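Local structure of chitosanase (Bacillus subtilis subsp. subtilis str. 168, 7C6C) at residues A136-H147 / L181-L192; D6-L14 / Y223-V231. The protein hydrolyses internal beta-(1->4) linkages between D-glucosamine units of partly acetylated chitosan and probably helps defend the bacterium against fungi. All coordinates share one frame; numbering follows the deposited sequence.

Interaction 1 (A136-H147 / L181-L192)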
loop_
_atom_site.group_PDB
_atom_site.type_symbol
_atom_site.label_atom_id
_atom_site.label_comp_id
_atom_site.label_asym_id
_atom_site.label_seq_id
_atom_site.Cartn_x
_atom_site.Cartn_y
_atom_site.Cartn_z
ATOM N N ALA A 136 -0.784 -14.801 -2.748
ATOM C CA ALA A 136 -0.538 -14.460 -1.348
ATOM C C ALA A 136 0.492 -13.342 -1.226
ATOM O O ALA A 136 0.320 -12.417 -0.424
ATOM C CB ALA A 136 -0.096 -15.688 -0.559
ATOM N N ARG A 137 1.557 -13.399 -2.028
ATOM C CA ARG A 137 2.552 -12.328 -2.019
ATOM C C ARG A 137 1.946 -10.998 -2.455
ATOM O O ARG A 137 2.271 -9.948 -1.891
ATOM C CB ARG A 137 3.744 -12.708 -2.898
ATOM C CG ARG A 137 4.588 -13.825 -2.307
ATOM C CD ARG A 137 5.704 -14.243 -3.241
ATOM N NE ARG A 137 6.406 -15.413 -2.718
ATOM C CZ ARG A 137 7.087 -16.282 -3.460
ATOM N NH1 ARG A 137 7.173 -16.123 -4.773
ATOM N NH2 ARG A 137 7.681 -17.318 -2.885
ATOM N N ALA A 138 1.054 -11.025 -3.449
ATOM C CA ALA A 138 0.380 -9.802 -3.875
ATOM C C ALA A 138 -0.507 -9.245 -2.770
ATOM O O ALA A 138 -0.591 -8.023 -2.584
ATOM C CB ALA A 138 -0.436 -10.073 -5.135
ATOM N N VAL A 139 -1.190 -10.123 -2.035
ATOM C CA VAL A 139 -1.983 -9.664 -0.900
ATOM C C VAL A 139 -1.089 -9.013 0.148
ATOM O O VAL A 139 -1.434 -7.964 0.706
ATOM C CB VAL A 139 -2.827 -10.809 -0.312
ATOM C CG1 VAL A 139 -3.533 -10.360 0.962
ATOM C CG2 VAL A 139 -3.838 -11.324 -1.338
ATOM N N MET A 140 0.071 -9.623 0.440
ATOM C CA MET A 140 0.983 -9.018 1.411
ATOM C C MET A 140 1.447 -7.643 0.950
ATOM O O MET A 140 1.515 -6.702 1.751
ATOM C CB MET A 140 2.201 -9.916 1.654
ATOM C CG MET A 140 1.900 -11.302 2.210
ATOM S SD MET A 140 0.946 -11.344 3.742
ATOM C CE MET A 140 -0.623 -11.949 3.112
ATOM N N TYR A 141 1.775 -7.518 -0.338
ATOM C CA TYR A 141 2.240 -6.253 -0.898
ATOM C C TYR A 141 1.175 -5.169 -0.746
ATOM O O TYR A 141 1.458 -4.061 -0.271
ATOM C CB TYR A 141 2.579 -6.513 -2.369
ATOM C CG TYR A 141 3.287 -5.442 -3.173
ATOM C CD1 TYR A 141 3.825 -4.298 -2.592
ATOM C CD2 TYR A 141 3.424 -5.600 -4.548
ATOM C CE1 TYR A 141 4.475 -3.344 -3.365
ATOM C CE2 TYR A 141 4.064 -4.664 -5.321
ATOM C CZ TYR A 141 4.586 -3.536 -4.727
ATOM O OH TYR A 141 5.240 -2.598 -5.494
ATOM N N ASP A 142 -0.068 -5.478 -1.125
ATOM C CA ASP A 142 -1.143 -4.505 -0.964
ATOM C C ASP A 142 -1.352 -4.160 0.505
ATOM O O ASP A 142 -1.611 -2.999 0.852
ATOM C CB ASP A 142 -2.442 -5.046 -1.555
ATOM C CG ASP A 142 -3.546 -4.022 -1.509
ATOM O OD1 ASP A 142 -3.438 -3.021 -2.243
ATOM O OD2 ASP A 142 -4.500 -4.199 -0.720
ATOM N N THR A 143 -1.241 -5.160 1.384
ATOM C CA THR A 143 -1.489 -4.935 2.803
ATOM C C THR A 143 -0.481 -3.959 3.393
ATOM O O THR A 143 -0.853 -3.040 4.128
ATOM C CB THR A 143 -1.458 -6.263 3.566
ATOM O OG1 THR A 143 -2.482 -7.126 3.060
ATOM C CG2 THR A 143 -1.705 -6.042 5.055
ATOM N N VAL A 144 0.806 -4.138 3.086
ATOM C CA VAL A 144 1.790 -3.247 3.695
ATOM C C VAL A 144 1.619 -1.821 3.189
ATOM O O VAL A 144 1.851 -0.861 3.931
ATOM C CB VAL A 144 3.228 -3.790 3.550
ATOM C CG1 VAL A 144 3.748 -3.624 2.134
ATOM C CG2 VAL A 144 4.165 -3.099 4.537
ATOM N N ILE A 145 1.183 -1.655 1.940
ATOM C CA ILE A 145 0.973 -0.314 1.408
ATOM C C ILE A 145 -0.120 0.406 2.182
ATOM O O ILE A 145 0.011 1.594 2.501
ATOM C CB ILE A 145 0.698 -0.367 -0.106
ATOM C CG1 ILE A 145 1.995 -0.669 -0.863
ATOM C CG2 ILE A 145 0.077 0.940 -0.584
ATOM C CD1 ILE A 145 1.793 -1.017 -2.299
ATOM N N GLN A 146 -1.208 -0.294 2.511
ATOM C CA GLN A 146 -2.292 0.364 3.232
ATOM C C GLN A 146 -2.019 0.445 4.732
ATOM O O GLN A 146 -2.267 1.483 5.356
ATOM C CB GLN A 146 -3.624 -0.337 2.970
ATOM C CG GLN A 146 -4.768 0.302 3.742
ATOM C CD GLN A 146 -6.137 -0.250 3.375
ATOM O OE1 GLN A 146 -6.289 -1.437 3.079
ATOM N NE2 GLN A 146 -7.149 0.605 3.432
ATOM N N HIS A 147 -1.510 -0.631 5.329
ATOM C CA HIS A 147 -1.429 -0.736 6.780
ATOM C C HIS A 147 -0.094 -0.283 7.353
ATOM O O HIS A 147 -0.009 -0.029 8.560
ATOM C CB HIS A 147 -1.697 -2.183 7.206
ATOM C CG HIS A 147 -3.080 -2.655 6.890
ATOM N ND1 HIS A 147 -4.064 -2.780 7.850
ATOM C CD2 HIS A 147 -3.642 -3.033 5.719
ATOM C CE1 HIS A 147 -5.172 -3.219 7.277
ATOM N NE2 HIS A 147 -4.945 -3.380 5.984
ATOM N N LEU A 181 -4.370 -17.991 3.647
ATOM C CA LEU A 181 -4.652 -16.710 3.006
ATOM C C LEU A 181 -6.108 -16.303 3.194
ATOM O O LEU A 181 -6.405 -15.119 3.369
ATOM C CB LEU A 181 -4.285 -16.766 1.525
ATOM C CG LEU A 181 -4.372 -15.433 0.777
ATOM C CD1 LEU A 181 -3.371 -14.431 1.342
ATOM C CD2 LEU A 181 -4.165 -15.658 -0.716
ATOM N N ASN A 182 -7.034 -17.264 3.164
ATOM C CA ASN A 182 -8.428 -16.922 3.434
ATOM C C ASN A 182 -8.591 -16.372 4.844
ATOM O O ASN A 182 -9.330 -15.403 5.062
ATOM C CB ASN A 182 -9.327 -18.131 3.205
ATOM C CG ASN A 182 -9.482 -18.460 1.739
ATOM O OD1 ASN A 182 -9.362 -17.589 0.881
ATOM N ND2 ASN A 182 -9.755 -19.723 1.443
ATOM N N LYS A 183 -7.886 -16.957 5.812
ATOM C CA LYS A 183 -7.938 -16.427 7.169
ATOM C C LYS A 183 -7.278 -15.055 7.249
ATOM O O LYS A 183 -7.755 -14.178 7.978
ATOM C CB LYS A 183 -7.301 -17.410 8.150
ATOM C CG LYS A 183 -7.930 -18.795 8.110
ATOM C CD LYS A 183 -8.360 -19.277 9.489
ATOM C CE LYS A 183 -8.967 -20.679 9.423
ATOM N NZ LYS A 183 -9.872 -20.970 10.574
ATOM N N PHE A 184 -6.185 -14.849 6.504
ATOM C CA PHE A 184 -5.552 -13.536 6.467
ATOM C C PHE A 184 -6.517 -12.480 5.949
ATOM O O PHE A 184 -6.605 -11.379 6.504
ATOM C CB PHE A 184 -4.304 -13.575 5.587
ATOM C CG PHE A 184 -3.509 -12.299 5.624
ATOM C CD1 PHE A 184 -3.810 -11.246 4.773
ATOM C CD2 PHE A 184 -2.480 -12.137 6.540
ATOM C CE1 PHE A 184 -3.090 -10.068 4.830
ATOM C CE2 PHE A 184 -1.754 -10.963 6.594
ATOM C CZ PHE A 184 -2.061 -9.929 5.738
ATOM N N LEU A 185 -7.241 -12.794 4.874
ATOM C CA LEU A 185 -8.203 -11.842 4.333
ATOM C C LEU A 185 -9.301 -11.536 5.349
ATOM O O LEU A 185 -9.743 -10.389 5.466
ATOM C CB LEU A 185 -8.758 -12.358 3.002
ATOM C CG LEU A 185 -7.732 -12.388 1.861
ATOM C CD1 LEU A 185 -8.237 -13.236 0.697
ATOM C CD2 LEU A 185 -7.420 -10.978 1.388
ATOM N N ASP A 186 -9.726 -12.546 6.119
ATOM C CA ASP A 186 -10.687 -12.319 7.197
ATOM C C ASP A 186 -10.121 -11.374 8.253
ATOM O O ASP A 186 -10.803 -10.448 8.712
ATOM C CB ASP A 186 -11.041 -13.646 7.868
ATOM C CG ASP A 186 -11.905 -14.533 7.006
ATOM O OD1 ASP A 186 -12.434 -14.060 5.980
ATOM O OD2 ASP A 186 -12.069 -15.715 7.383
ATOM N N VAL A 187 -8.878 -11.624 8.675
ATOM C CA VAL A 187 -8.233 -10.790 9.684
ATOM C C VAL A 187 -8.089 -9.361 9.177
ATOM O O VAL A 187 -8.338 -8.396 9.908
ATOM C CB VAL A 187 -6.877 -11.408 10.075
ATOM C CG1 VAL A 187 -6.017 -10.404 10.827
ATOM C CG2 VAL A 187 -7.086 -12.672 10.906
ATOM N N ARG A 188 -7.690 -9.202 7.916
ATOM C CA ARG A 188 -7.548 -7.861 7.364
ATOM C C ARG A 188 -8.893 -7.152 7.276
ATOM O O ARG A 188 -8.994 -5.967 7.607
ATOM C CB ARG A 188 -6.861 -7.912 6.001
ATOM C CG ARG A 188 -6.608 -6.533 5.438
ATOM C CD ARG A 188 -5.755 -6.567 4.187
ATOM N NE ARG A 188 -5.524 -5.211 3.709
ATOM C CZ ARG A 188 -5.134 -4.902 2.477
ATOM N NH1 ARG A 188 -4.913 -5.865 1.586
ATOM N NH2 ARG A 188 -4.973 -3.625 2.140
ATOM N N TYR A 189 -9.936 -7.858 6.830
ATOM C CA TYR A 189 -11.271 -7.268 6.802
ATOM C C TYR A 189 -11.662 -6.745 8.177
ATOM O O TYR A 189 -12.149 -5.617 8.314
ATOM C CB TYR A 189 -12.289 -8.306 6.325
ATOM C CG TYR A 189 -13.712 -7.798 6.337
ATOM C CD1 TYR A 189 -14.241 -7.137 5.237
ATOM C CD2 TYR A 189 -14.525 -7.963 7.454
ATOM C CE1 TYR A 189 -15.537 -6.664 5.241
ATOM C CE2 TYR A 189 -15.822 -7.489 7.468
ATOM C CZ TYR A 189 -16.323 -6.843 6.357
ATOM O OH TYR A 189 -17.613 -6.365 6.353
ATOM N N ASP A 190 -11.464 -7.565 9.210
ATOM C CA ASP A 190 -11.823 -7.152 10.562
ATOM C C ASP A 190 -11.036 -5.920 10.983
ATOM O O ASP A 190 -11.572 -5.027 11.649
ATOM C CB ASP A 190 -11.573 -8.298 11.541
ATOM C CG ASP A 190 -12.559 -9.439 11.373
ATOM O OD1 ASP A 190 -13.627 -9.229 10.760
ATOM O OD2 ASP A 190 -12.263 -10.545 11.867
ATOM N N ASP A 191 -9.765 -5.849 10.597
ATOM C CA ASP A 191 -8.955 -4.699 10.979
ATOM C C ASP A 191 -9.400 -3.433 10.257
ATOM O O ASP A 191 -9.396 -2.344 10.844
ATOM C CB ASP A 191 -7.480 -4.981 10.706
ATOM C CG ASP A 191 -6.586 -3.916 11.275
ATOM O OD1 ASP A 191 -6.598 -3.781 12.513
ATOM O OD2 ASP A 191 -5.897 -3.214 10.507
ATOM N N LEU A 192 -9.785 -3.556 8.984
ATOM C CA LEU A 192 -10.258 -2.395 8.235
ATOM C C LEU A 192 -11.586 -1.890 8.779
ATOM O O LEU A 192 -11.848 -0.682 8.752
ATOM C CB LEU A 192 -10.384 -2.736 6.750
ATOM C CG LEU A 192 -9.067 -2.985 6.016
ATOM C CD1 LEU A 192 -9.349 -3.513 4.618
ATOM C CD2 LEU A 192 -8.217 -1.718 5.976
#

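Interaction 2 (D6-L14 / Y223-V231)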
loop_
_atom_site.group_PDB
_atom_site.type_symbol
_atom_site.label_atom_id
_atom_site.label_comp_id
_atom_site.label_asym_id
_atom_site.label_seq_id
_atom_site.Cartn_x
_atom_site.Cartn_y
_atom_site.Cartn_z
ATOM N N ASP A 6 5.461 -9.999 -14.633
ATOM C CA ASP A 6 4.025 -9.903 -14.879
ATOM C C ASP A 6 3.233 -9.915 -13.580
ATOM O O ASP A 6 2.284 -9.139 -13.420
ATOM C CB ASP A 6 3.545 -11.050 -15.772
ATOM C CG ASP A 6 3.993 -10.913 -17.204
ATOM O OD1 ASP A 6 4.246 -9.779 -17.650
ATOM O OD2 ASP A 6 4.055 -11.952 -17.893
ATOM N N GLN A 7 3.584 -10.809 -12.654
ATOM C CA GLN A 7 2.840 -10.895 -11.400
ATOM C C GLN A 7 2.944 -9.604 -10.605
ATOM O O GLN A 7 1.959 -9.160 -10.001
ATOM C CB GLN A 7 3.351 -12.055 -10.553
ATOM C CG GLN A 7 3.130 -13.416 -11.171
ATOM C CD GLN A 7 4.008 -14.486 -10.556
ATOM O OE1 GLN A 7 5.065 -14.201 -9.977
ATOM N NE2 GLN A 7 3.582 -15.729 -10.694
ATOM N N LYS A 8 4.140 -9.004 -10.574
ATOM C CA LYS A 8 4.328 -7.764 -9.830
ATOM C C LYS A 8 3.503 -6.637 -10.435
ATOM O O LYS A 8 2.880 -5.851 -9.709
ATOM C CB LYS A 8 5.812 -7.391 -9.796
ATOM C CG LYS A 8 6.161 -6.280 -8.813
ATOM C CD LYS A 8 7.674 -6.133 -8.672
ATOM C CE LYS A 8 8.063 -5.015 -7.711
ATOM N NZ LYS A 8 7.920 -3.660 -8.306
ATOM N N ARG A 9 3.493 -6.536 -11.767
ATOM C CA ARG A 9 2.662 -5.538 -12.427
ATOM C C ARG A 9 1.195 -5.735 -12.072
ATOM O O ARG A 9 0.491 -4.773 -11.750
ATOM C CB ARG A 9 2.856 -5.587 -13.944
ATOM C CG ARG A 9 1.958 -4.588 -14.668
ATOM C CD ARG A 9 1.984 -4.705 -16.188
ATOM N NE ARG A 9 1.909 -6.082 -16.663
ATOM C CZ ARG A 9 0.807 -6.821 -16.738
ATOM N NH1 ARG A 9 -0.370 -6.327 -16.351
ATOM N NH2 ARG A 9 0.898 -8.069 -17.198
ATOM N N ARG A 10 0.712 -6.981 -12.138
ATOM C CA ARG A 10 -0.688 -7.245 -11.819
ATOM C C ARG A 10 -1.007 -6.861 -10.380
ATOM O O ARG A 10 -2.055 -6.259 -10.106
ATOM C CB ARG A 10 -1.021 -8.714 -12.091
ATOM C CG ARG A 10 -0.921 -9.064 -13.559
ATOM C CD ARG A 10 -1.313 -10.495 -13.872
ATOM N NE ARG A 10 -1.158 -10.714 -15.305
ATOM C CZ ARG A 10 -0.377 -11.633 -15.857
ATOM N NH1 ARG A 10 0.294 -12.493 -15.101
ATOM N NH2 ARG A 10 -0.285 -11.692 -17.177
ATOM N N ALA A 11 -0.117 -7.214 -9.446
ATOM C CA ALA A 11 -0.309 -6.832 -8.050
ATOM C C ALA A 11 -0.413 -5.323 -7.907
ATOM O O ALA A 11 -1.255 -4.814 -7.154
ATOM C CB ALA A 11 0.850 -7.359 -7.208
ATOM N N GLU A 12 0.443 -4.590 -8.622
ATOM C CA GLU A 12 0.441 -3.135 -8.532
ATOM C C GLU A 12 -0.798 -2.527 -9.179
ATOM O O GLU A 12 -1.312 -1.507 -8.700
ATOM C CB GLU A 12 1.736 -2.583 -9.133
ATOM C CG GLU A 12 2.932 -2.964 -8.283
ATOM C CD GLU A 12 4.283 -2.670 -8.905
ATOM O OE1 GLU A 12 4.368 -2.524 -10.141
ATOM O OE2 GLU A 12 5.274 -2.596 -8.143
ATOM N N GLN A 13 -1.293 -3.123 -10.265
ATOM C CA GLN A 13 -2.511 -2.610 -10.881
ATOM C C GLN A 13 -3.735 -2.875 -10.013
ATOM O O GLN A 13 -4.666 -2.058 -9.988
ATOM C CB GLN A 13 -2.658 -3.152 -12.302
ATOM C CG GLN A 13 -1.574 -2.600 -13.206
ATOM C CD GLN A 13 -1.755 -2.993 -14.649
ATOM O OE1 GLN A 13 -2.744 -3.633 -15.013
ATOM N NE2 GLN A 13 -0.796 -2.613 -15.488
ATOM N N LEU A 14 -3.741 -3.989 -9.270
ATOM C CA LEU A 14 -4.781 -4.200 -8.266
ATOM C C LEU A 14 -4.731 -3.108 -7.200
ATOM O O LEU A 14 -5.741 -2.447 -6.919
ATOM C CB LEU A 14 -4.627 -5.586 -7.632
ATOM C CG LEU A 14 -5.022 -6.757 -8.536
ATOM C CD1 LEU A 14 -4.458 -8.062 -8.003
ATOM C CD2 LEU A 14 -6.536 -6.824 -8.684
ATOM N N TYR A 223 -4.081 -18.561 -8.161
ATOM C CA TYR A 223 -3.041 -18.273 -7.174
ATOM C C TYR A 223 -1.706 -17.895 -7.802
ATOM O O TYR A 223 -0.865 -17.302 -7.118
ATOM C CB TYR A 223 -2.880 -19.434 -6.195
ATOM C CG TYR A 223 -4.002 -19.512 -5.192
ATOM C CD1 TYR A 223 -5.178 -20.180 -5.502
ATOM C CD2 TYR A 223 -3.897 -18.913 -3.941
ATOM C CE1 TYR A 223 -6.214 -20.262 -4.600
ATOM C CE2 TYR A 223 -4.937 -18.982 -3.029
ATOM C CZ TYR A 223 -6.095 -19.665 -3.371
ATOM O OH TYR A 223 -7.147 -19.763 -2.489
ATOM N N ASN A 224 -1.490 -18.213 -9.075
ATOM C CA ASN A 224 -0.298 -17.755 -9.777
ATOM C C ASN A 224 -0.455 -16.354 -10.346
ATOM O O ASN A 224 0.495 -15.834 -10.946
ATOM C CB ASN A 224 0.088 -18.721 -10.898
ATOM C CG ASN A 224 1.554 -18.608 -11.283
ATOM O OD1 ASN A 224 2.436 -18.606 -10.424
ATOM N ND2 ASN A 224 1.818 -18.500 -12.572
ATOM N N LEU A 225 -1.623 -15.737 -10.175
ATOM C CA LEU A 225 -1.867 -14.379 -10.659
ATOM C C LEU A 225 -1.601 -14.284 -12.159
ATOM O O LEU A 225 -0.935 -13.365 -12.638
ATOM C CB LEU A 225 -1.064 -13.334 -9.873
ATOM C CG LEU A 225 -1.702 -11.966 -9.621
ATOM C CD1 LEU A 225 -3.014 -12.076 -8.865
ATOM C CD2 LEU A 225 -0.722 -11.093 -8.856
ATOM N N ASN A 226 -2.114 -15.270 -12.894
ATOM C CA ASN A 226 -2.078 -15.241 -14.347
ATOM C C ASN A 226 -3.074 -14.211 -14.874
ATOM O O ASN A 226 -4.039 -13.839 -14.204
ATOM C CB ASN A 226 -2.457 -16.610 -14.910
ATOM C CG ASN A 226 -1.454 -17.696 -14.563
ATOM O OD1 ASN A 226 -0.273 -17.434 -14.372
ATOM N ND2 ASN A 226 -1.925 -18.927 -14.503
ATOM N N GLY A 227 -2.848 -13.772 -16.109
ATOM C CA GLY A 227 -3.728 -12.821 -16.742
ATOM C C GLY A 227 -4.354 -13.350 -18.016
ATOM O O GLY A 227 -3.932 -14.375 -18.560
ATOM N N PRO A 228 -5.384 -12.656 -18.522
ATOM C CA PRO A 228 -5.965 -11.444 -17.938
ATOM C C PRO A 228 -6.762 -11.736 -16.680
ATOM O O PRO A 228 -7.298 -12.839 -16.518
ATOM C CB PRO A 228 -6.908 -10.950 -19.044
ATOM C CG PRO A 228 -7.308 -12.200 -19.772
ATOM C CD PRO A 228 -6.065 -13.051 -19.769
ATOM N N ILE A 229 -6.838 -10.735 -15.807
ATOM C CA ILE A 229 -7.678 -10.757 -14.617
ATOM C C ILE A 229 -8.802 -9.759 -14.837
ATOM O O ILE A 229 -8.560 -8.625 -15.263
ATOM C CB ILE A 229 -6.870 -10.372 -13.367
ATOM C CG1 ILE A 229 -5.833 -11.451 -13.048
ATOM C CG2 ILE A 229 -7.803 -10.105 -12.183
ATOM C CD1 ILE A 229 -4.819 -11.032 -12.009
ATOM N N HIS A 230 -10.027 -10.168 -14.546
ATOM C CA HIS A 230 -11.155 -9.245 -14.547
ATOM C C HIS A 230 -11.580 -8.958 -13.120
ATOM O O HIS A 230 -11.853 -9.881 -12.350
ATOM C CB HIS A 230 -12.318 -9.772 -15.379
ATOM C CG HIS A 230 -11.975 -9.898 -16.822
ATOM N ND1 HIS A 230 -11.533 -11.078 -17.382
ATOM C CD2 HIS A 230 -11.945 -8.976 -17.812
ATOM C CE1 HIS A 230 -11.283 -10.886 -18.665
ATOM N NE2 HIS A 230 -11.522 -9.619 -18.949
ATOM N N VAL A 231 -11.619 -7.682 -12.779
ATOM C CA VAL A 231 -12.119 -7.215 -11.498
ATOM C C VAL A 231 -13.543 -6.736 -11.715
ATOM O O VAL A 231 -13.805 -5.948 -12.633
ATOM C CB VAL A 231 -11.236 -6.078 -10.961
ATOM C CG1 VAL A 231 -11.867 -5.448 -9.730
ATOM C CG2 VAL A 231 -9.843 -6.608 -10.662
#

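Interaction 1 (A136-H147 / L181-L192)
Arg188 is the knob of this contact, filling a hollow on helix 134-147 lined by Asp142, Thr143, Gln146 and His147. CG lies anti to the backbone N (chi1 -176°) and the chain runs straight out to NE, placing Thr143 CA over one guanidinium face. Arg188 NH1 and Arg188 NH2 both bond Asp142 OD2, at 2.9 Å from Arg188 NH1, in a salt bridge. Asp142 OD1 is held by Thr15 and Arg210. Arg188 NH2 also reaches Gln146 OE1 at 2.7 Å, on a lone pair, with the amide nearly perpendicular to the guanidinium. Arg188 NE donates to His147 NE2 at 3.0 Å. Four bonds to three residues thus fix its rotation.

Toward the N-terminal ends the contact is apolar. Met140 bends at chi2 and chi3, which sets its CE over the centre of the Phe184 ring, 3.5 Å from the centroid, a CH-pi contact. Met140 SD, over the same face, adds a Met-aromatic contact. Val139 CG1 fits between Phe184 CE1 (3.9 Å) and Leu185 CD2. Thr143 OG1 meets the Phe184 ring edge. Leu181 CD1 and Val139 CB meet at 4.0 Å, and Leu181 also packs on Ala136. At the other end, Leu192 CD2 packs on Gln146 and His147.

Segments 136-147 and 181-192 run nearly parallel, their axes 18° apart, as a buried helix pair of the family 46, lysozyme-clan fold. The side chain of Gln146 is about 5 Å from that of Glu19, the predicted proton donor.

Interaction 2 (D6-L14 / Y223-V231)
Arg10 and Gln7, on the N-terminal helix 5-20, hold the turn that leads into the C-terminal beta hairpin of strands 229-233 and 237-241. Both use side-chain N-H groups to satisfy backbone carbonyls of this turn. Arg10 NH1 donates to Leu225 O at 2.9 Å. The donor lies in the carbonyl plane, on a lone pair, although the oxygen is tilted 30° from the guanidinium plane. Gln7 NE2 donates to Asn224 O at 3.1 Å, somewhat out of the carbonyl plane. Two successive carbonyls are therefore bound by side chains one helical turn apart.

Several other polar atoms are bound as well. Arg10 NE forms a salt bridge with the C-terminal carboxylate of Lys242, and Arg9 NH1 pairs with the same oxygen, OXT. Within the turn, Asn224 ND2 donates to Asn226 OD1 at 3.0 Å, and Asn226 N is bound by Asn222 OD1. On another side of the helix, Glu12 OE2 forms a salt bridge with Arg43 and probably a hydrogen bond with Tyr141 OH of helix 134-147.

Leu225 fills the apolar space between these polar grips. It has left-handed helical backbone angles (phi 56°, psi 46°), and its CB is directed toward the helix. Leu225 CD2 lies 3.5 Å from Gln7 O and also packs on Ala11. Farther along, Leu14 CD2 meets Val231 CG2 at 3.9 Å. Ile229 CD1 touches Arg10 CD.

The Asn226-Gly227 peptide covers one face of the Arg10 guanidinium, with Gly227 N 3.3 Å from Arg10 CZ.

The centres of the two contacts are 16 Å apart. Along the chain, interaction 1 is nested inside the loop closed by interaction 2, which joins the two ends of the protein. Helices 5-20 and 134-147 pack side by side and connect them. Ala138 CB lies 3.6 Å from Ala11 CB, and Leu225 also packs on Ala138. Tyr141 OH is 2.6 Å from Glu12 OE2, a probable hydrogen bond. Helix 134-147 thus lies between helix 177-193 and the terminal helix with its turn. Helix 5-20, part of interaction 2 and packed on helix 134-147 of interaction 1, also carries Glu19, the predicted proton donor.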